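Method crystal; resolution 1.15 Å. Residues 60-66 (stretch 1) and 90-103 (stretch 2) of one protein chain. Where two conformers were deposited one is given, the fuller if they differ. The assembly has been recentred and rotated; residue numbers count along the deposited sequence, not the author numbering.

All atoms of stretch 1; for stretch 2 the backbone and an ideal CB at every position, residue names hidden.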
# COMPACT_ATOMS: atom_id res chain seq x y z
N ALA A 60 -13.30 5.43 8.20
CA ALA A 60 -11.92 5.62 7.76
C ALA A 60 -11.83 6.82 6.80
O ALA A 60 -12.85 7.38 6.40
CB ALA A 60 -11.42 4.32 7.08
N SER A 61 -10.60 7.23 6.47
CA SER A 61 -10.37 8.43 5.67
C SER A 61 -9.44 8.18 4.50
O SER A 61 -8.73 7.16 4.46
CB SER A 61 -9.83 9.55 6.58
OG SER A 61 -8.67 9.16 7.31
N GLY A 62 -9.41 9.10 3.56
CA GLY A 62 -8.48 9.08 2.46
C GLY A 62 -8.64 10.30 1.59
O GLY A 62 -9.46 11.19 1.90
N LEU A 63 -7.85 10.37 0.53
CA LEU A 63 -7.80 11.48 -0.40
C LEU A 63 -8.37 11.09 -1.75
O LEU A 63 -8.08 10.01 -2.27
CB LEU A 63 -6.35 11.91 -0.60
CG LEU A 63 -6.12 13.25 -1.32
CD1 LEU A 63 -6.56 14.43 -0.45
CD2 LEU A 63 -4.67 13.39 -1.71
N VAL A 64 -9.13 12.00 -2.35
CA VAL A 64 -9.54 11.89 -3.74
C VAL A 64 -9.09 13.16 -4.48
O VAL A 64 -9.33 14.27 -4.03
CB VAL A 64 -11.07 11.74 -3.90
CG1 VAL A 64 -11.44 11.60 -5.37
CG2 VAL A 64 -11.57 10.56 -3.09
N ALA A 65 -8.44 12.99 -5.62
CA ALA A 65 -7.94 14.09 -6.44
C ALA A 65 -8.48 13.96 -7.85
O ALA A 65 -8.32 12.92 -8.48
CB ALA A 65 -6.42 14.08 -6.46
N MSE A 66 -9.16 15.01 -8.31
CA MSE A 66 -9.90 15.02 -9.57
C MSE A 66 -9.27 16.03 -10.54
O MSE A 66 -9.34 17.24 -10.28
CB MSE A 66 -11.37 15.40 -9.35
CG MSE A 66 -12.14 14.35 -8.57
SE MSE A 66 -13.91 14.98 -8.06
CE MSE A 66 -14.59 13.40 -7.15
N UNK A 90 -0.24 10.56 5.97
CA UNK A 90 -1.08 9.74 5.12
C UNK A 90 -1.72 10.65 4.07
O UNK A 90 -1.81 11.87 4.27
CB UNK A 90 -2.14 9.00 5.94
N UNK A 91 -2.23 10.06 2.97
CA UNK A 91 -2.66 10.88 1.84
C UNK A 91 -3.73 11.95 2.14
O UNK A 91 -3.71 13.00 1.51
CB UNK A 91 -3.20 9.95 0.75
N UNK A 92 -4.65 11.70 3.06
CA UNK A 92 -5.68 12.69 3.32
C UNK A 92 -5.13 14.01 3.84
O UNK A 92 -5.84 15.02 3.79
CB UNK A 92 -6.69 12.13 4.32
N UNK A 93 -3.89 14.02 4.33
CA UNK A 93 -3.24 15.27 4.74
C UNK A 93 -2.51 15.97 3.61
O UNK A 93 -2.13 17.13 3.74
CB UNK A 93 -2.25 14.99 5.88
N UNK A 94 -2.26 15.25 2.52
CA UNK A 94 -1.51 15.76 1.39
C UNK A 94 -0.32 16.66 1.76
O UNK A 94 -0.24 17.81 1.34
CB UNK A 94 -2.46 16.53 0.48
N UNK A 95 0.64 16.07 2.47
CA UNK A 95 1.87 16.75 2.73
C UNK A 95 2.79 16.63 1.50
O UNK A 95 2.47 15.98 0.50
CB UNK A 95 2.54 16.18 3.99
N UNK A 96 3.93 17.32 1.55
CA UNK A 96 4.79 17.39 0.37
C UNK A 96 5.28 16.00 -0.07
O UNK A 96 5.57 15.80 -1.25
CB UNK A 96 5.99 18.30 0.65
N UNK A 97 5.42 15.07 0.87
CA UNK A 97 5.80 13.70 0.53
C UNK A 97 4.72 12.97 -0.29
O UNK A 97 5.02 12.03 -1.02
CB UNK A 97 6.09 12.92 1.81
N UNK A 98 3.48 13.41 -0.21
CA UNK A 98 2.39 12.84 -1.00
C UNK A 98 2.32 13.41 -2.42
O UNK A 98 1.65 12.86 -3.28
CB UNK A 98 1.06 13.08 -0.29
N UNK A 99 3.01 14.53 -2.67
CA UNK A 99 2.82 15.26 -3.90
C UNK A 99 3.15 14.41 -5.13
O UNK A 99 2.49 14.54 -6.16
CB UNK A 99 3.68 16.53 -3.89
N UNK A 100 4.20 13.59 -5.05
CA UNK A 100 4.63 12.87 -6.22
C UNK A 100 3.54 11.94 -6.78
O UNK A 100 3.46 11.76 -7.99
CB UNK A 100 5.89 12.06 -5.88
N UNK A 101 2.72 11.37 -5.91
CA UNK A 101 1.65 10.47 -6.34
C UNK A 101 0.58 11.22 -7.09
O UNK A 101 0.14 10.80 -8.16
CB UNK A 101 1.03 9.75 -5.14
N UNK A 102 0.20 12.38 -6.57
CA UNK A 102 -0.75 13.25 -7.27
C UNK A 102 -0.20 13.75 -8.61
O UNK A 102 -0.88 13.73 -9.63
CB UNK A 102 -1.11 14.44 -6.38
N UNK A 103 1.07 14.15 -8.59
CA UNK A 103 1.69 14.71 -9.77
C UNK A 103 1.76 13.69 -10.90
O UNK A 103 1.45 14.00 -12.06
CB UNK A 103 3.09 15.23 -9.43

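Stretch 1 is an extended strand whose side chains alternate, so that Ser61, Leu63 and Ala65 point toward stretch 2 while Val64 points away; Leu63 is the main feature on offer.

Position 90 has extended angles (-140/162) and an ideal CB with nothing of the strand within 5.5 Å, so stretch 1 sets little limit. The residue is Val90. At 91, phi of -57° opens a 3-10 turn, and the ideal CB lies 4.0 Å from Leu63 CB. A small or medium apolar group would suit, and the phi also admits proline. Pro91 is found, its CB 4.1 Å from Leu63 CB.

Position 92 comes closest in backbone register, its CA 4.4 Å from that of Leu63. The ideal CB is 3.8 Å from Gly62 O and points sideways across the strand, with Ser61 beyond. Alanine, serine, cysteine or threonine would be plausible. Ser92 adopts the p rotamer, which leaves its OG 4.1 Å from Ser61 OG, too far for a direct hydrogen bond; both hydroxyls are satisfied elsewhere in the structure.

At 93 the CB points away and a long polar chain is allowed. Arg93 folds back, and its NH1 donates to Ser92 OG at 2.9 Å, bracing the turn.

Position 94 has positive phi and psi (38/63), a left-handed conformation favouring glycine, asparagine or aspartate. Its ideal CB, 4.4 Å from Leu63 CD2, is free of a clash with that methyl. Asn94 is found, its CB 4.3 Å from Leu63 CD2.

Positions 95, 96 and 97 are out of reach of the strand, which does not choose among side chains here; they are Asn95, Glu96 and Lys97. Asn95 OD1 accepts a weak hydrogen bond from the backbone N of 98 at 3.3 Å.

At 98 the CB points toward stretch 1, but the ideal CB is beyond 5.5 Å, leaving room for a medium side chain such as leucine, methionine, asparagine or glutamine. Asn98 places ND2 3.6 Å from Leu63 CD2 and donates from the same atom to Asn94 OD1 (2.9 Å, 171°), tying the loop together beside the leucine.

Positions 99, 100 and 101, helical and out of reach, hold Tyr99, Ile100 and Tyr101.

Position 102 points sideways, its ideal CB 5.3 Å from Ala65 CB. The small alanine and the neighbouring Leu63 methyl invite a branched or flexible apolar chain: leucine, isoleucine or methionine. Leu102, in the m,t rotamer, brings CD2 to 3.6 Å from Ala65 CB and 3.9 Å from Leu63 CD2. Distant 103 is Ala103.

Stretch 2 (90-103) VPSRNNEKNYIYLA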
# COMPACT_ATOMS: atom_id res chain seq x y z
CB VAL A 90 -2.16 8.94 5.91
CG1 VAL A 90 -1.47 7.84 6.75
CG2 VAL A 90 -3.04 9.86 6.77
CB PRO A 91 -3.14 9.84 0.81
CG PRO A 91 -2.23 8.68 1.09
CD PRO A 91 -2.15 8.64 2.60
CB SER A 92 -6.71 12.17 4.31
OG SER A 92 -6.16 11.95 5.59
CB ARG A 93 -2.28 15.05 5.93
CG ARG A 93 -2.95 14.87 7.27
CD ARG A 93 -3.72 13.58 7.42
NE ARG A 93 -4.25 13.48 8.78
CZ ARG A 93 -5.51 13.28 9.12
NH1 ARG A 93 -6.44 13.03 8.23
NH2 ARG A 93 -5.82 13.26 10.41
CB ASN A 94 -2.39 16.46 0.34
CG ASN A 94 -1.63 16.68 -0.97
OD1 ASN A 94 -0.94 15.76 -1.42
ND2 ASN A 94 -1.77 17.84 -1.57
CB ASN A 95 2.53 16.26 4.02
CG ASN A 95 2.95 14.83 3.98
OD1 ASN A 95 3.28 14.29 2.93
ND2 ASN A 95 2.94 14.19 5.14
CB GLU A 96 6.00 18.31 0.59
CG GLU A 96 5.74 19.80 0.68
CD GLU A 96 7.06 20.61 0.89
OE1 GLU A 96 8.15 20.01 0.90
OE2 GLU A 96 6.99 21.85 1.04
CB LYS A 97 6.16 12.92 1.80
CG LYS A 97 7.38 13.48 2.49
CD LYS A 97 7.76 12.65 3.74
CE LYS A 97 6.55 12.25 4.58
NZ LYS A 97 6.17 13.18 5.69
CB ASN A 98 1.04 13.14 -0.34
CG ASN A 98 -0.06 12.26 -0.84
OD1 ASN A 98 0.01 11.05 -0.72
ND2 ASN A 98 -1.13 12.88 -1.38
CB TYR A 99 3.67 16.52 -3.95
CG TYR A 99 3.21 17.70 -3.10
CD1 TYR A 99 2.15 17.61 -2.21
CD2 TYR A 99 3.87 18.90 -3.20
CE1 TYR A 99 1.75 18.72 -1.49
CE2 TYR A 99 3.48 20.00 -2.50
CZ TYR A 99 2.42 19.91 -1.64
OH TYR A 99 2.00 21.03 -0.94
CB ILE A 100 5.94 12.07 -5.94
CG1 ILE A 100 6.62 11.64 -7.21
CG2 ILE A 100 5.71 10.92 -4.97
CD1 ILE A 100 7.17 12.82 -8.05
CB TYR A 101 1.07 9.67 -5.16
CG TYR A 101 2.17 9.06 -4.33
CD1 TYR A 101 2.87 7.99 -4.80
CD2 TYR A 101 2.55 9.62 -3.13
CE1 TYR A 101 3.98 7.46 -4.11
CE2 TYR A 101 3.64 9.13 -2.43
CZ TYR A 101 4.35 8.06 -2.91
OH TYR A 101 5.43 7.60 -2.20
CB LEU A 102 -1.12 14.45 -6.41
CG LEU A 102 -1.83 14.16 -5.11
CD1 LEU A 102 -2.19 15.48 -4.45
CD2 LEU A 102 -3.10 13.31 -5.33
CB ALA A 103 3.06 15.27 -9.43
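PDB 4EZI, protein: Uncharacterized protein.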